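PDB 1O5H: formiminotetrahydrofolate cyclodeaminase from Thermotoga maritima, which probably catalyses the cyclodeamination of 5-formiminotetrahydrofolate to 5,10-methenyltetrahydrofolate with release of ammonia. Local coordinates for residues Asp149-Asn152 against Ala153-Cys157. Residues are numbered along the deposited sequence; the frame is centred on the assembly and turned at random.
Sequences DTLN and AADLC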
ATOM      1  N   ASP A 149      -0.349 -13.206   5.333  1.00 37.16           N
ATOM      2  CA  ASP A 149      -1.308 -12.311   4.701  1.00 37.03           C
ATOM      3  C   ASP A 149      -1.893 -11.299   5.666  1.00 36.05           C
ATOM      4  O   ASP A 149      -2.130 -10.161   5.305  1.00 39.38           O
ATOM      5  CB  ASP A 149      -2.396 -13.088   4.008  1.00 37.44           C
ATOM      6  CG  ASP A 149      -1.889 -13.826   2.817  1.00 43.84           C
ATOM      7  OD1 ASP A 149      -1.061 -13.249   2.080  1.00 60.55           O
ATOM      8  OD2 ASP A 149      -2.257 -14.986   2.533  1.00 51.71           O
ATOM      9  N   THR A 150      -2.114 -11.703   6.897  1.00 35.34           N
ATOM     10  CA  THR A 150      -2.525 -10.754   7.910  1.00 35.04           C
ATOM     11  C   THR A 150      -1.477  -9.675   8.115  1.00 35.66           C
ATOM     12  O   THR A 150      -1.811  -8.487   8.158  1.00 36.63           O
ATOM     13  CB  THR A 150      -2.749 -11.484   9.206  1.00 36.08           C
ATOM     14  OG1 THR A 150      -3.791 -12.451   9.001  1.00 42.76           O
ATOM     15  CG2 THR A 150      -3.290 -10.526  10.269  1.00 24.52           C
ATOM     16  N   LEU A 151      -0.216 -10.090   8.248  1.00 35.13           N
ATOM     17  CA  LEU A 151       0.875  -9.167   8.498  1.00 34.06           C
ATOM     18  C   LEU A 151       0.950  -8.207   7.343  1.00 35.67           C
ATOM     19  O   LEU A 151       1.034  -7.005   7.529  1.00 39.55           O
ATOM     20  CB  LEU A 151       2.192  -9.909   8.613  1.00 31.57           C
ATOM     21  CG  LEU A 151       3.012  -9.641   9.868  1.00 36.79           C
ATOM     22  CD1 LEU A 151       4.357 -10.225   9.666  1.00 33.47           C
ATOM     23  CD2 LEU A 151       3.116  -8.142  10.234  1.00 30.48           C
ATOM     24  N   ASN A 152       0.877  -8.745   6.139  1.00 35.87           N
ATOM     25  CA  ASN A 152       0.948  -7.932   4.968  1.00 35.50           C
ATOM     26  C   ASN A 152      -0.120  -6.896   5.058  1.00 35.03           C
ATOM     27  O   ASN A 152       0.127  -5.716   4.777  1.00 36.82           O
ATOM     28  CB  ASN A 152       0.750  -8.791   3.726  1.00 37.30           C
ATOM     29  CG  ASN A 152       1.960  -9.619   3.406  1.00 38.36           C
ATOM     30  OD1 ASN A 152       3.004  -9.523   4.080  1.00 44.14           O
ATOM     31  ND2 ASN A 152       1.855 -10.412   2.360  1.00 33.90           N
ATOM     32  N   ALA A 153      -1.312  -7.319   5.470  1.00 32.58           N
ATOM     33  CA  ALA A 153      -2.416  -6.385   5.527  1.00 32.30           C
ATOM     34  C   ALA A 153      -2.177  -5.342   6.611  1.00 33.66           C
ATOM     35  O   ALA A 153      -2.518  -4.175   6.430  1.00 37.28           O
ATOM     36  CB  ALA A 153      -3.704  -7.079   5.714  1.00 32.09           C
ATOM     37  N   ALA A 154      -1.529  -5.722   7.704  1.00 32.24           N
ATOM     38  CA  ALA A 154      -1.212  -4.734   8.737  1.00 31.85           C
ATOM     39  C   ALA A 154      -0.223  -3.704   8.222  1.00 34.59           C
ATOM     40  O   ALA A 154      -0.361  -2.482   8.444  1.00 39.03           O
ATOM     41  CB  ALA A 154      -0.689  -5.396   9.954  1.00 29.28           C
ATOM     42  N   ASP A 155       0.784  -4.169   7.513  1.00 33.35           N
ATOM     43  CA  ASP A 155       1.726  -3.215   6.991  1.00 33.87           C
ATOM     44  C   ASP A 155       1.032  -2.221   6.029  1.00 34.46           C
ATOM     45  O   ASP A 155       1.218  -1.004   6.152  1.00 36.89           O
ATOM     46  CB  ASP A 155       2.928  -3.932   6.405  1.00 32.64           C
ATOM     47  CG  ASP A 155       3.864  -4.466   7.491  1.00 35.60           C
ATOM     48  OD1 ASP A 155       4.169  -3.705   8.424  1.00 39.70           O
ATOM     49  OD2 ASP A 155       4.368  -5.616   7.499  1.00 45.73           O
ATOM     50  N   LEU A 156       0.188  -2.717   5.125  1.00 32.33           N
ATOM     51  CA  LEU A 156      -0.489  -1.811   4.201  1.00 32.41           C
ATOM     52  C   LEU A 156      -1.424  -0.884   4.961  1.00 32.09           C
ATOM     53  O   LEU A 156      -1.397   0.324   4.756  1.00 28.83           O
ATOM     54  CB  LEU A 156      -1.263  -2.585   3.150  1.00 33.64           C
ATOM     55  CG  LEU A 156      -0.410  -3.534   2.327  1.00 30.52           C
ATOM     56  CD1 LEU A 156      -1.314  -4.298   1.395  1.00 24.78           C
ATOM     57  CD2 LEU A 156       0.653  -2.774   1.564  1.00 23.08           C
ATOM     58  N   CYS A 157      -2.215  -1.459   5.863  1.00 34.10           N
ATOM     59  CA  CYS A 157      -3.075  -0.683   6.729  1.00 37.52           C
ATOM     60  C   CYS A 157      -2.332   0.531   7.317  1.00 39.55           C
ATOM     61  O   CYS A 157      -2.703   1.693   7.094  1.00 40.91           O
ATOM     62  CB  CYS A 157      -3.596  -1.567   7.845  1.00 37.79           C
ATOM     63  SG  CYS A 157      -4.717  -0.712   8.957  1.00 42.57           S
TER
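With chi1 near -75°, Asp155 sets its carboxylate beside its own backbone N, leaning back along the helix to the turn that holds Leu151. The side chain of Leu151 runs alongside it in the same direction; its CD1 branch is extended (chi2 -169°), which leaves CD2 as the methyl turned to Asp155. Their ends meet loosely, Leu151 CD2 lying 3.9 Å from Asp155 OD2, so a methyl rests against a carboxylate oxygen four residues on. Beneath this pair the backbone supplies the polar bonding: Asp155 N donates to Leu151 O over 2.8 Å, with an N-H...O angle of 164°. The same step recurs around the turn, Ala153 N giving its hydrogen to Asp149 O, Ala154 N to Thr150 O at 2.8 Å and Leu156 N to Asn152 O at 3.0 Å. These are the i to i+4 bonds of a regular alpha-helix, and they illustrate how one turn fixes the spacing of its side chains while those side chains turn outward to different partners. On the two alanines the only side-chain atom is CB, which leaves little bulk between this turn and its neighbours in a helical bundle. The polar ends find their partners farther off: Asp155 OD1 accepts a hydrogen bond from Tyr199 OH, while Asp149 OD1 and Asn152 ND2 bond to Gly36 N and Asn167 OD1 of the second subunit. All the touching residues are buried, and with these bonds across the subunits the first turns of helix 147-172 belong to both the bundle and the dimer interface. Helix 36-56 packs on Asp149 and Ala153, helix 107-141 meets Ala153 and Ala154 through Leu135, and helix 178-206 borders Leu151 and Ala154, while Val39 of the second subunit lies against Leu156.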